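PDB 6IUQ: prolyl 4-hydroxylase from Phytophthora capsici LT1534, which probably hydroxylates proline residues at the 4-position, as an iron(II)- and 2-oxoglutarate-dependent oxygenase built on a double-stranded beta-helix core. Local coordinates for residues H156-G161 with T228-G233; P128-Q133 with L207-W212; K35-I40 with V186-F191; W212-V217 with G273-E278; V196-A199 with D203-V206. All coordinates share one frame; numbering follows the deposited sequence.

Contact 1 (H156-G161 with T228-G233). With FE2 (Fe (II) ion), chain C.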
# COMPACT_ATOMS: atom_id res chain seq x y z
N HIS A 156 4.10 -8.47 -1.60
CA HIS A 156 2.69 -8.75 -1.86
C HIS A 156 2.02 -7.61 -2.60
O HIS A 156 2.55 -6.51 -2.67
CB HIS A 156 1.92 -9.00 -0.53
CG HIS A 156 1.96 -7.83 0.43
ND1 HIS A 156 3.13 -7.31 0.90
CD2 HIS A 156 0.98 -7.05 0.93
CE1 HIS A 156 2.88 -6.31 1.72
NE2 HIS A 156 1.57 -6.12 1.74
N TYR A 157 0.81 -7.89 -3.09
CA TYR A 157 -0.14 -6.86 -3.53
C TYR A 157 -1.22 -6.73 -2.46
O TYR A 157 -1.64 -7.74 -1.89
CB TYR A 157 -0.75 -7.24 -4.89
CG TYR A 157 0.25 -7.27 -6.05
CD1 TYR A 157 1.11 -8.35 -6.24
CD2 TYR A 157 0.31 -6.21 -6.95
CE1 TYR A 157 2.01 -8.36 -7.31
CE2 TYR A 157 1.20 -6.22 -8.01
CZ TYR A 157 2.05 -7.29 -8.18
OH TYR A 157 2.93 -7.29 -9.23
N ASP A 158 -1.66 -5.51 -2.16
CA ASP A 158 -2.72 -5.28 -1.17
C ASP A 158 -4.05 -5.93 -1.56
O ASP A 158 -4.82 -6.33 -0.70
CB ASP A 158 -2.91 -3.78 -0.93
CG ASP A 158 -1.98 -3.30 0.08
OD1 ASP A 158 -1.20 -4.14 0.56
OD2 ASP A 158 -2.01 -2.13 0.47
N ASN A 159 -4.28 -6.03 -2.87
CA ASN A 159 -5.34 -6.86 -3.43
C ASN A 159 -4.68 -7.94 -4.27
O ASN A 159 -4.30 -7.70 -5.41
CB ASN A 159 -6.30 -6.00 -4.28
CG ASN A 159 -7.53 -6.76 -4.76
OD1 ASN A 159 -7.53 -7.99 -4.86
ND2 ASN A 159 -8.58 -6.00 -5.10
N PRO A 160 -4.53 -9.15 -3.70
CA PRO A 160 -3.91 -10.30 -4.39
C PRO A 160 -4.84 -11.02 -5.37
O PRO A 160 -4.41 -11.87 -6.14
CB PRO A 160 -3.53 -11.24 -3.24
CG PRO A 160 -4.40 -10.84 -2.07
CD PRO A 160 -4.83 -9.42 -2.27
N GLY A 161 -6.10 -10.65 -5.35
CA GLY A 161 -7.10 -11.16 -6.22
C GLY A 161 -8.28 -11.65 -5.45
O GLY A 161 -8.55 -11.21 -4.38
N THR A 228 -3.52 3.13 7.98
CA THR A 228 -3.85 2.70 6.63
C THR A 228 -5.32 2.88 6.31
O THR A 228 -6.17 2.48 7.08
CB THR A 228 -3.49 1.22 6.41
OG1 THR A 228 -2.13 1.00 6.78
CG2 THR A 228 -3.69 0.84 4.94
N ILE A 229 -5.62 3.49 5.17
CA ILE A 229 -6.97 3.55 4.65
C ILE A 229 -7.02 2.83 3.30
O ILE A 229 -6.19 3.09 2.42
CB ILE A 229 -7.46 5.00 4.47
CG1 ILE A 229 -7.42 5.76 5.79
CG2 ILE A 229 -8.86 5.04 3.90
CD1 ILE A 229 -7.65 7.27 5.64
N TRP A 230 -7.95 1.91 3.16
CA TRP A 230 -8.14 1.24 1.88
C TRP A 230 -9.47 1.64 1.30
O TRP A 230 -10.47 1.62 1.99
CB TRP A 230 -8.09 -0.27 2.03
CG TRP A 230 -6.72 -0.84 2.09
CD1 TRP A 230 -5.83 -0.92 1.06
CD2 TRP A 230 -6.09 -1.45 3.21
NE1 TRP A 230 -4.66 -1.52 1.48
CE2 TRP A 230 -4.80 -1.86 2.80
CE3 TRP A 230 -6.49 -1.67 4.54
CZ2 TRP A 230 -3.90 -2.49 3.66
CZ3 TRP A 230 -5.58 -2.30 5.41
CH2 TRP A 230 -4.30 -2.71 4.96
N LEU A 231 -9.46 2.01 0.03
CA LEU A 231 -10.70 2.33 -0.66
C LEU A 231 -11.06 1.23 -1.65
O LEU A 231 -10.24 0.88 -2.52
CB LEU A 231 -10.56 3.69 -1.35
CG LEU A 231 -10.22 4.82 -0.36
CD1 LEU A 231 -10.26 6.17 -1.02
CD2 LEU A 231 -11.15 4.78 0.90
N ASP A 232 -12.25 0.66 -1.53
CA ASP A 232 -12.66 -0.42 -2.45
C ASP A 232 -13.16 0.09 -3.80
O ASP A 232 -13.69 1.18 -3.90
CB ASP A 232 -13.74 -1.29 -1.83
CG ASP A 232 -13.28 -2.03 -0.59
OD1 ASP A 232 -12.05 -2.13 -0.33
OD2 ASP A 232 -14.18 -2.54 0.12
N GLY A 233 -12.98 -0.73 -4.84
CA GLY A 233 -13.48 -0.40 -6.16
C GLY A 233 -14.48 -1.45 -6.60
O GLY A 233 -14.29 -2.65 -6.37
FE FE2 C . 0.67 -3.99 2.08
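D158, in the irregular loop 156-161, faces W230 on the strand 224-232 at a CA-CA separation of 9.0 Å, so the backbones stay well apart and two side chains bridge them. The indole NE1 of W230 donates to OD2 of D158 over 2.9 Å, with an N-H...O angle of 159°. The acceptor lies almost exactly in the indole plane, but the donor comes from above the carboxylate plane, the two flat groups standing 74° apart. OD2 also hydrogen-bonds OG1 of T169, and these two bonds help to hold the carboxylate's rotation, together with the bond of D158 OD1 to the iron(II) ion at 2.4 Å. H156 supplies NE2 to the same ion at 2.3 Å; its ND1 is bonded to the carbonyl of P154, which steadies the imidazole. W230 thus acts in the second shell, positioning a first-shell ligand. H156 and D158, with H215, form the His-X-Asp...His facial triad of 2-oxoglutarate-dependent oxygenases.

Contact 2 (P128-Q133 with L207-W212)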
# COMPACT_ATOMS: atom_id res chain seq x y z
N PRO A 128 -12.68 8.92 -11.99
CA PRO A 128 -14.01 8.29 -11.94
C PRO A 128 -13.98 6.82 -12.35
O PRO A 128 -14.83 6.05 -11.92
CB PRO A 128 -14.84 9.10 -12.95
CG PRO A 128 -14.04 10.29 -13.32
CD PRO A 128 -12.60 10.00 -13.00
N GLN A 129 -13.02 6.44 -13.18
CA GLN A 129 -13.00 5.09 -13.71
C GLN A 129 -12.74 4.02 -12.64
O GLN A 129 -13.05 2.85 -12.87
CB GLN A 129 -11.96 4.97 -14.83
CG GLN A 129 -10.52 5.31 -14.46
CD GLN A 129 -10.19 6.79 -14.64
OE1 GLN A 129 -11.05 7.66 -14.50
NE2 GLN A 129 -8.95 7.08 -14.97
N TYR A 130 -12.21 4.41 -11.48
CA TYR A 130 -11.90 3.43 -10.44
C TYR A 130 -13.16 2.98 -9.71
O TYR A 130 -13.16 1.96 -9.02
CB TYR A 130 -10.91 3.98 -9.40
CG TYR A 130 -9.50 4.26 -9.88
CD1 TYR A 130 -9.12 4.05 -11.21
CD2 TYR A 130 -8.55 4.73 -8.98
CE1 TYR A 130 -7.82 4.32 -11.62
CE2 TYR A 130 -7.26 5.02 -9.39
CZ TYR A 130 -6.91 4.82 -10.70
OH TYR A 130 -5.63 5.10 -11.06
N ASP A 131 -14.22 3.78 -9.83
CA ASP A 131 -15.52 3.43 -9.27
C ASP A 131 -15.47 3.20 -7.76
O ASP A 131 -15.97 2.19 -7.26
CB ASP A 131 -16.05 2.17 -9.96
CG ASP A 131 -17.55 2.06 -9.87
OD1 ASP A 131 -18.18 2.96 -9.26
OD2 ASP A 131 -18.10 1.07 -10.40
N LEU A 132 -14.85 4.13 -7.04
CA LEU A 132 -14.69 3.98 -5.60
C LEU A 132 -16.03 4.16 -4.88
O LEU A 132 -16.94 4.83 -5.37
CB LEU A 132 -13.64 4.96 -5.07
CG LEU A 132 -12.25 4.81 -5.67
CD1 LEU A 132 -11.32 5.89 -5.15
CD2 LEU A 132 -11.65 3.40 -5.42
N GLN A 133 -16.14 3.56 -3.70
CA GLN A 133 -17.40 3.52 -3.00
C GLN A 133 -17.41 4.35 -1.71
O GLN A 133 -16.46 4.31 -0.92
CB GLN A 133 -17.75 2.07 -2.67
CG GLN A 133 -17.76 1.11 -3.87
CD GLN A 133 -18.97 1.31 -4.75
OE1 GLN A 133 -18.87 1.86 -5.84
NE2 GLN A 133 -20.13 0.89 -4.26
N LEU A 207 0.01 6.98 -1.59
CA LEU A 207 -1.13 6.37 -2.24
C LEU A 207 -0.55 5.46 -3.27
O LEU A 207 0.40 5.85 -3.96
CB LEU A 207 -2.04 7.38 -2.92
CG LEU A 207 -2.55 8.58 -2.13
CD1 LEU A 207 -3.42 9.43 -3.00
CD2 LEU A 207 -3.30 8.14 -0.88
N PHE A 208 -1.09 4.24 -3.36
CA PHE A 208 -0.74 3.39 -4.47
C PHE A 208 -1.88 2.43 -4.88
O PHE A 208 -2.89 2.32 -4.20
CB PHE A 208 0.58 2.65 -4.17
CG PHE A 208 0.57 1.74 -2.96
CD1 PHE A 208 0.03 0.46 -3.02
CD2 PHE A 208 1.24 2.11 -1.80
CE1 PHE A 208 0.08 -0.41 -1.91
CE2 PHE A 208 1.30 1.25 -0.70
CZ PHE A 208 0.72 -0.03 -0.76
N GLN A 209 -1.72 1.78 -6.02
CA GLN A 209 -2.73 0.87 -6.55
C GLN A 209 -2.75 -0.44 -5.76
O GLN A 209 -1.77 -1.16 -5.75
CB GLN A 209 -2.46 0.58 -8.03
CG GLN A 209 -2.24 1.86 -8.87
CD GLN A 209 -3.55 2.53 -9.26
OE1 GLN A 209 -4.64 1.98 -9.06
NE2 GLN A 209 -3.46 3.75 -9.79
N SER A 210 -3.86 -0.76 -5.12
CA SER A 210 -3.92 -2.00 -4.36
C SER A 210 -3.78 -3.24 -5.27
O SER A 210 -3.13 -4.21 -4.87
CB SER A 210 -5.20 -2.07 -3.54
OG SER A 210 -5.36 -0.87 -2.77
N ASP A 211 -4.34 -3.19 -6.49
CA ASP A 211 -4.33 -4.38 -7.35
C ASP A 211 -3.19 -4.44 -8.37
O ASP A 211 -3.05 -5.47 -9.04
CB ASP A 211 -5.65 -4.53 -8.08
CG ASP A 211 -6.10 -3.27 -8.75
OD1 ASP A 211 -5.53 -2.19 -8.47
OD2 ASP A 211 -7.05 -3.35 -9.56
N TRP A 212 -2.37 -3.41 -8.52
CA TRP A 212 -1.18 -3.60 -9.36
C TRP A 212 0.09 -2.91 -8.91
O TRP A 212 0.93 -2.59 -9.75
CB TRP A 212 -1.46 -3.20 -10.81
CG TRP A 212 -2.09 -1.88 -11.14
CD1 TRP A 212 -3.44 -1.62 -11.24
CD2 TRP A 212 -1.43 -0.67 -11.53
NE1 TRP A 212 -3.65 -0.32 -11.62
CE2 TRP A 212 -2.43 0.29 -11.80
CE3 TRP A 212 -0.09 -0.29 -11.63
CZ2 TRP A 212 -2.14 1.60 -12.21
CZ3 TRP A 212 0.21 1.01 -12.04
CH2 TRP A 212 -0.82 1.95 -12.32
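The polar link between these segments is one hydrogen bond, from NE2 of Q209 to the phenolic OH of Y130, 2.9 Å long and with an N-H...O angle of 162°. The phenolic oxygen lies close to the amide plane of Q209, whereas the tyrosine ring and the amide are turned 79° against each other, and the two side chains cross nearly at right angles. Q209 reaches the tyrosine through a bend at chi2 (-81°), which brings the amide to the phenol. Both polar ends have further partners: Y130 OH is also bonded to D33 OD1, Q209 NE2 to the carbonyl of L32, and Q209 OE1 to K167 NZ. The amide is therefore gripped at both ends, which fixes which way round it lies. Y130 sits in a short 3-10 turn following helix 118-126, and Q209 closes strand 204-209 of the larger sheet of the double-stranded beta-helix, so the bond ties the turn after that helix to the end of a core strand.

Charge and apolar contacts surround it. K167 makes a cation-pi contact with the Y130 ring and a salt bridge with D211 OD1. Within 207-212, CG of Q209 rests over one face of the W212 indole, 3.3 Å above its plane and displaced toward the rim.

Contact 3 (K35-I40 with V186-F191)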
# COMPACT_ATOMS: atom_id res chain seq x y z
N LYS A 35 2.01 6.34 -12.67
CA LYS A 35 3.14 5.65 -12.07
C LYS A 35 2.73 4.49 -11.16
O LYS A 35 3.50 3.57 -10.94
CB LYS A 35 4.02 6.65 -11.30
CG LYS A 35 4.54 7.76 -12.19
CD LYS A 35 6.03 7.95 -12.05
CE LYS A 35 6.67 8.28 -13.40
NZ LYS A 35 7.85 7.40 -13.74
N GLY A 36 1.51 4.53 -10.63
CA GLY A 36 1.03 3.46 -9.78
C GLY A 36 1.07 3.83 -8.31
O GLY A 36 0.46 3.18 -7.47
N TYR A 37 1.79 4.90 -7.99
CA TYR A 37 1.94 5.37 -6.63
C TYR A 37 2.18 6.86 -6.65
O TYR A 37 2.60 7.41 -7.66
CB TYR A 37 3.13 4.71 -5.96
CG TYR A 37 4.44 5.19 -6.55
CD1 TYR A 37 4.95 4.62 -7.70
CD2 TYR A 37 5.16 6.23 -5.96
CE1 TYR A 37 6.11 5.04 -8.25
CE2 TYR A 37 6.35 6.67 -6.52
CZ TYR A 37 6.81 6.07 -7.66
OH TYR A 37 8.00 6.48 -8.22
N VAL A 38 1.99 7.50 -5.50
CA VAL A 38 2.39 8.88 -5.36
C VAL A 38 2.64 9.19 -3.87
O VAL A 38 1.98 8.63 -3.00
CB VAL A 38 1.32 9.81 -5.98
CG1 VAL A 38 -0.04 9.64 -5.29
CG2 VAL A 38 1.79 11.26 -5.97
N VAL A 39 3.65 10.03 -3.61
CA VAL A 39 4.05 10.40 -2.26
C VAL A 39 3.69 11.86 -1.97
O VAL A 39 3.94 12.74 -2.79
CB VAL A 39 5.55 10.21 -2.06
CG1 VAL A 39 5.97 10.70 -0.66
CG2 VAL A 39 5.95 8.73 -2.29
N ILE A 40 3.07 12.12 -0.82
CA ILE A 40 2.69 13.48 -0.43
C ILE A 40 3.26 13.84 0.94
O ILE A 40 2.84 13.28 1.96
CB ILE A 40 1.17 13.66 -0.38
CG1 ILE A 40 0.49 12.88 -1.49
CG2 ILE A 40 0.80 15.15 -0.44
CD1 ILE A 40 -1.00 13.09 -1.52
N VAL A 186 8.73 1.59 3.14
CA VAL A 186 7.98 0.77 2.22
C VAL A 186 8.75 0.80 0.92
O VAL A 186 9.17 1.87 0.46
CB VAL A 186 6.52 1.25 2.05
CG1 VAL A 186 6.46 2.69 1.56
CG2 VAL A 186 5.73 0.32 1.10
N GLN A 187 9.01 -0.39 0.37
CA GLN A 187 9.69 -0.51 -0.91
C GLN A 187 8.66 -0.90 -1.95
O GLN A 187 7.99 -1.93 -1.83
CB GLN A 187 10.83 -1.54 -0.85
CG GLN A 187 11.69 -1.61 -2.11
CD GLN A 187 12.99 -2.41 -1.92
OE1 GLN A 187 12.97 -3.54 -1.43
NE2 GLN A 187 14.11 -1.82 -2.28
N LEU A 188 8.52 -0.04 -2.97
CA LEU A 188 7.58 -0.24 -4.05
C LEU A 188 8.31 -0.83 -5.24
O LEU A 188 9.48 -0.50 -5.47
CB LEU A 188 6.92 1.08 -4.46
CG LEU A 188 6.35 1.96 -3.34
CD1 LEU A 188 5.96 3.33 -3.90
CD2 LEU A 188 5.16 1.29 -2.68
N PHE A 189 7.62 -1.70 -5.98
CA PHE A 189 8.19 -2.27 -7.20
C PHE A 189 7.29 -2.01 -8.40
O PHE A 189 6.58 -2.91 -8.84
CB PHE A 189 8.39 -3.79 -7.06
CG PHE A 189 9.36 -4.18 -5.99
CD1 PHE A 189 10.73 -4.13 -6.21
CD2 PHE A 189 8.91 -4.63 -4.75
CE1 PHE A 189 11.65 -4.51 -5.21
CE2 PHE A 189 9.81 -5.02 -3.75
CZ PHE A 189 11.19 -4.95 -3.98
N PRO A 190 7.28 -0.77 -8.91
CA PRO A 190 6.56 -0.53 -10.17
C PRO A 190 7.07 -1.55 -11.19
O PRO A 190 8.29 -1.65 -11.36
CB PRO A 190 6.93 0.91 -10.55
CG PRO A 190 7.49 1.51 -9.30
CD PRO A 190 8.05 0.40 -8.46
N PHE A 191 6.16 -2.30 -11.82
CA PHE A 191 6.53 -3.58 -12.44
C PHE A 191 7.60 -3.38 -13.52
O PHE A 191 7.41 -2.61 -14.47
CB PHE A 191 5.28 -4.27 -13.02
CG PHE A 191 5.40 -5.78 -13.16
CD1 PHE A 191 5.54 -6.59 -12.05
CD2 PHE A 191 5.34 -6.37 -14.41
CE1 PHE A 191 5.64 -7.96 -12.18
CE2 PHE A 191 5.44 -7.76 -14.54
CZ PHE A 191 5.59 -8.55 -13.43
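Y37 and L188 meet through a CH-pi contact: methyl CD1 of L188 lies over one face of the phenol ring, 4.0 Å from the ring centroid and 29° off the normal. The methyl is displaced toward the root of the ring, where its distance to CG of Y37 is 3.6 Å. Farther out along the ring, CG of P190 approaches CE1 of Y37 at 3.9 Å, so leucine and proline touch different ends of the same aromatic group. The ring is put there by its first torsion, which sets CG between the backbone N and the carbonyl carbon (chi1 70°).

In the next shell, F208 touches both Y37 and L188, and V196 packs on Y37. G36 leaves the preceding helix with positive phi (103°), turning the chain from helix 26-35 into strand 37-40. That strand is an outermost one of the larger sheet and pairs antiparallel with 204-209, while 186-189 runs between 196-198 and 214-217 in the smaller sheet; the Y37-L188 contact thus joins the two sheets of the double-stranded beta-helix at an outermost strand of the larger one.

Contact 4 (W212-V217 with G273-E278). With FE2 (Fe (II) ion), chain C.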
# COMPACT_ATOMS: atom_id res chain seq x y z
N TRP A 212 -2.37 -3.41 -8.52
CA TRP A 212 -1.18 -3.60 -9.36
C TRP A 212 0.09 -2.91 -8.91
O TRP A 212 0.93 -2.59 -9.75
CB TRP A 212 -1.46 -3.20 -10.81
CG TRP A 212 -2.09 -1.88 -11.14
CD1 TRP A 212 -3.44 -1.62 -11.24
CD2 TRP A 212 -1.43 -0.67 -11.53
NE1 TRP A 212 -3.65 -0.32 -11.62
CE2 TRP A 212 -2.43 0.29 -11.80
CE3 TRP A 212 -0.09 -0.29 -11.63
CZ2 TRP A 212 -2.14 1.60 -12.21
CZ3 TRP A 212 0.21 1.01 -12.04
CH2 TRP A 212 -0.82 1.95 -12.32
N MSE A 213 0.26 -2.69 -7.61
CA MSE A 213 1.53 -2.21 -7.08
C MSE A 213 2.17 -3.20 -6.10
O MSE A 213 1.76 -3.30 -4.94
CB MSE A 213 1.36 -0.85 -6.41
CG MSE A 213 2.62 -0.29 -5.82
SE MSE A 213 4.07 -0.11 -7.16
CE MSE A 213 3.17 1.00 -8.48
N LEU A 214 3.19 -3.90 -6.57
CA LEU A 214 3.93 -4.84 -5.72
C LEU A 214 4.72 -4.05 -4.68
O LEU A 214 5.29 -2.99 -5.00
CB LEU A 214 4.86 -5.73 -6.57
CG LEU A 214 5.68 -6.78 -5.80
CD1 LEU A 214 4.79 -7.89 -5.27
CD2 LEU A 214 6.82 -7.35 -6.65
N HIS A 215 4.74 -4.52 -3.44
CA HIS A 215 5.51 -3.82 -2.40
C HIS A 215 5.85 -4.74 -1.24
O HIS A 215 5.36 -5.86 -1.17
CB HIS A 215 4.75 -2.59 -1.87
CG HIS A 215 3.44 -2.92 -1.22
ND1 HIS A 215 2.32 -3.26 -1.94
CD2 HIS A 215 3.09 -2.98 0.08
CE1 HIS A 215 1.32 -3.49 -1.11
NE2 HIS A 215 1.76 -3.35 0.13
N ARG A 216 6.71 -4.24 -0.37
CA ARG A 216 6.99 -4.89 0.90
C ARG A 216 7.41 -3.80 1.86
O ARG A 216 7.77 -2.68 1.45
CB ARG A 216 8.10 -5.95 0.77
CG ARG A 216 9.49 -5.37 0.46
CD ARG A 216 10.54 -6.46 0.28
NE ARG A 216 11.80 -5.93 -0.30
CZ ARG A 216 12.80 -6.69 -0.77
NH1 ARG A 216 12.73 -8.02 -0.73
NH2 ARG A 216 13.88 -6.11 -1.27
N VAL A 217 7.38 -4.13 3.14
CA VAL A 217 7.88 -3.25 4.18
C VAL A 217 9.25 -3.75 4.63
O VAL A 217 9.44 -4.94 4.86
CB VAL A 217 6.87 -3.19 5.35
CG1 VAL A 217 7.42 -2.41 6.50
CG2 VAL A 217 5.53 -2.58 4.88
N GLY A 273 7.61 -15.03 -10.08
CA GLY A 273 8.64 -15.38 -11.05
C GLY A 273 9.56 -14.22 -11.39
O GLY A 273 10.77 -14.34 -11.30
N VAL A 274 9.00 -13.08 -11.75
CA VAL A 274 9.85 -11.95 -12.12
C VAL A 274 10.68 -11.47 -10.92
O VAL A 274 11.85 -11.15 -11.06
CB VAL A 274 9.02 -10.80 -12.70
CG1 VAL A 274 9.91 -9.60 -12.99
CG2 VAL A 274 8.28 -11.25 -13.96
N TYR A 275 10.09 -11.46 -9.73
CA TYR A 275 10.81 -10.95 -8.57
C TYR A 275 11.17 -12.05 -7.56
O TYR A 275 11.20 -11.81 -6.36
CB TYR A 275 9.96 -9.88 -7.87
CG TYR A 275 9.82 -8.62 -8.69
CD1 TYR A 275 8.95 -8.56 -9.77
CD2 TYR A 275 10.57 -7.50 -8.40
CE1 TYR A 275 8.84 -7.41 -10.54
CE2 TYR A 275 10.46 -6.35 -9.15
CZ TYR A 275 9.59 -6.31 -10.22
OH TYR A 275 9.48 -5.16 -10.95
N GLU A 276 11.46 -13.25 -8.05
CA GLU A 276 11.85 -14.37 -7.20
C GLU A 276 12.87 -14.02 -6.13
O GLU A 276 12.71 -14.38 -4.97
CB GLU A 276 12.39 -15.51 -8.06
CG GLU A 276 12.39 -16.86 -7.35
CD GLU A 276 13.16 -17.93 -8.11
OE1 GLU A 276 13.09 -17.97 -9.37
OE2 GLU A 276 13.85 -18.73 -7.45
N GLU A 277 13.93 -13.31 -6.51
CA GLU A 277 14.99 -12.99 -5.57
C GLU A 277 14.45 -12.16 -4.42
O GLU A 277 14.73 -12.44 -3.24
CB GLU A 277 16.14 -12.24 -6.27
CG GLU A 277 16.80 -13.00 -7.42
CD GLU A 277 15.90 -13.13 -8.65
OE1 GLU A 277 14.92 -12.36 -8.78
OE2 GLU A 277 16.16 -14.03 -9.48
N GLU A 278 13.65 -11.14 -4.75
CA GLU A 278 13.04 -10.28 -3.73
C GLU A 278 12.05 -11.04 -2.82
O GLU A 278 12.10 -10.90 -1.60
CB GLU A 278 12.34 -9.09 -4.38
CG GLU A 278 13.27 -8.01 -4.89
CD GLU A 278 13.88 -8.31 -6.26
OE1 GLU A 278 13.37 -9.18 -6.99
OE2 GLU A 278 14.88 -7.66 -6.60
FE FE2 C . 0.67 -3.99 2.08
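The guanidinium of R216 is held by two hydrogen bonds, NH2 to OE1 of Q187 and NH1 to OG of S282; NH1 also lies 3.1 Å from the backbone O of E278, which meets the guanidinium edge at an angle too poor for a hydrogen bond. R216 reaches this far because its chain is extended from CG to NE, and it crosses the E278 side chain at about a right angle, NH1 passing 3.8 Å from CB of E278. The carboxylate of E278 turns elsewhere, to a salt bridge with R326; its OE2 remains 5.6 Å from NH2 of R216, so any attraction between these charges acts without contact.

L214 and Y275 form the apolar half. Methyl CD2 of L214 sits over one face of the phenol ring, 4.0 Å from the centroid and 18° off the normal, while Y275 OH bonds to the backbone N of L192. H215, between L214 and R216 in sequence, takes no part in the helix contact and binds the iron(II) ion through NE2 at 2.3 Å; its ND1 donates to the carbonyl O of M213 (a selenomethionine) over 3.1 Å, which helps hold the imidazole's rotation. Strand 214-217, an outermost strand of the smaller sheet, thus packs against the junction of helices 271-274 and 276-287, with F189 of strand 186-189 touching L214, R216, Y275 and E278.

Contact 5 (V196-A199 with D203-V206)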
# COMPACT_ATOMS: atom_id res chain seq x y z
N VAL A 196 11.39 1.63 -5.65
CA VAL A 196 11.33 2.90 -4.96
C VAL A 196 11.21 2.69 -3.46
O VAL A 196 10.28 2.04 -2.97
CB VAL A 196 10.16 3.75 -5.47
CG1 VAL A 196 10.13 5.07 -4.74
CG2 VAL A 196 10.27 3.94 -6.99
N THR A 197 12.15 3.26 -2.72
CA THR A 197 12.13 3.13 -1.28
C THR A 197 11.69 4.44 -0.65
O THR A 197 12.25 5.50 -0.92
CB THR A 197 13.50 2.69 -0.77
OG1 THR A 197 13.83 1.46 -1.42
CG2 THR A 197 13.46 2.46 0.74
N VAL A 198 10.65 4.35 0.17
CA VAL A 198 9.98 5.51 0.73
C VAL A 198 10.05 5.48 2.26
O VAL A 198 9.49 4.60 2.90
CB VAL A 198 8.49 5.55 0.27
CG1 VAL A 198 7.81 6.83 0.76
CG2 VAL A 198 8.41 5.44 -1.25
N ALA A 199 10.77 6.44 2.84
CA ALA A 199 10.92 6.50 4.29
C ALA A 199 9.58 6.82 4.93
O ALA A 199 8.81 7.61 4.40
CB ALA A 199 11.98 7.54 4.67
N ASP A 203 3.80 12.54 8.90
CA ASP A 203 2.88 13.32 8.09
C ASP A 203 3.13 13.14 6.58
O ASP A 203 2.76 13.98 5.76
CB ASP A 203 2.95 14.80 8.48
CG ASP A 203 1.74 15.57 8.01
OD1 ASP A 203 0.69 14.92 7.80
OD2 ASP A 203 1.83 16.82 7.84
N ARG A 204 3.74 12.02 6.23
CA ARG A 204 3.87 11.64 4.83
C ARG A 204 2.76 10.67 4.44
O ARG A 204 2.49 9.70 5.14
CB ARG A 204 5.24 11.01 4.57
CG ARG A 204 5.34 10.33 3.22
CD ARG A 204 6.76 9.86 2.99
NE ARG A 204 7.63 10.94 2.53
CZ ARG A 204 8.94 10.83 2.34
NH1 ARG A 204 9.57 9.68 2.61
NH2 ARG A 204 9.63 11.87 1.89
N VAL A 205 2.14 10.93 3.30
CA VAL A 205 1.09 10.08 2.75
C VAL A 205 1.58 9.37 1.49
O VAL A 205 2.13 10.02 0.58
CB VAL A 205 -0.21 10.90 2.43
CG1 VAL A 205 -1.14 10.12 1.55
CG2 VAL A 205 -0.91 11.30 3.70
N VAL A 206 1.41 8.05 1.42
CA VAL A 206 1.65 7.31 0.18
C VAL A 206 0.32 6.75 -0.32
O VAL A 206 -0.43 6.16 0.46
CB VAL A 206 2.65 6.17 0.36
CG1 VAL A 206 2.99 5.53 -1.00
CG2 VAL A 206 3.92 6.65 1.03
O HOH W 1 11.80 8.54 1.47
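This contact lies where the chain passes from one sheet of the double-stranded beta-helix to the other, between strand 196-198 of the smaller sheet and strand 204-209 of the larger. Three residues separate the segments, but the nearest CA pair, V198 and V206, is still 8.5 Å apart, so side chains do the bridging. The hydrogen bond across the contact runs from NH1 of R204 to the backbone O of A199, 2.8 Å long with an N-H...O angle of 146°. The donor is tilted 20° from the carbonyl plane. A bend at chi3 (-81°) turns the guanidinium to this oxygen; CD of R204, set by the extended earlier part of the chain, lies 3.9 Å from CG1 of V198. The arginine's NE forms a salt bridge with D41, so the guanidinium is fixed from two directions.

Beside this polar end, V198 and V206 lie side by side, pointing opposite ways, CG1 of V198 meeting CG2 of V206 at 3.9 Å. V39 of strand 37-40 packs against V198 and also touches the R204 side chain. A water completes the polar side: it accepts from the backbone N of A199 at 2.7 Å and from NH1 of R204 at 2.8 Å.

In the fold
Contacts 1 and 4 share the iron: contact 1 brings two of its ligands and contact 4 the third, and the backbone N of H156 bonds to O of H215 at 2.9 Å. Next to Q209 of contact 2, F208 packs on this centre: its CE1 lies 3.6 Å from OD2 of D158 and 3.4 Å from CE1 of H215, although the Q209 side chain is about 12 Å from the ion. Contacts 3 and 5, whose centres are 9 Å apart, both span the two sheets; the L188 side chain is about 8 Å from the metal. Backbone pairing joins contact 3 to its neighbours: L207 O to V38 N and F189 N to L214 O, both at 2.8 Å.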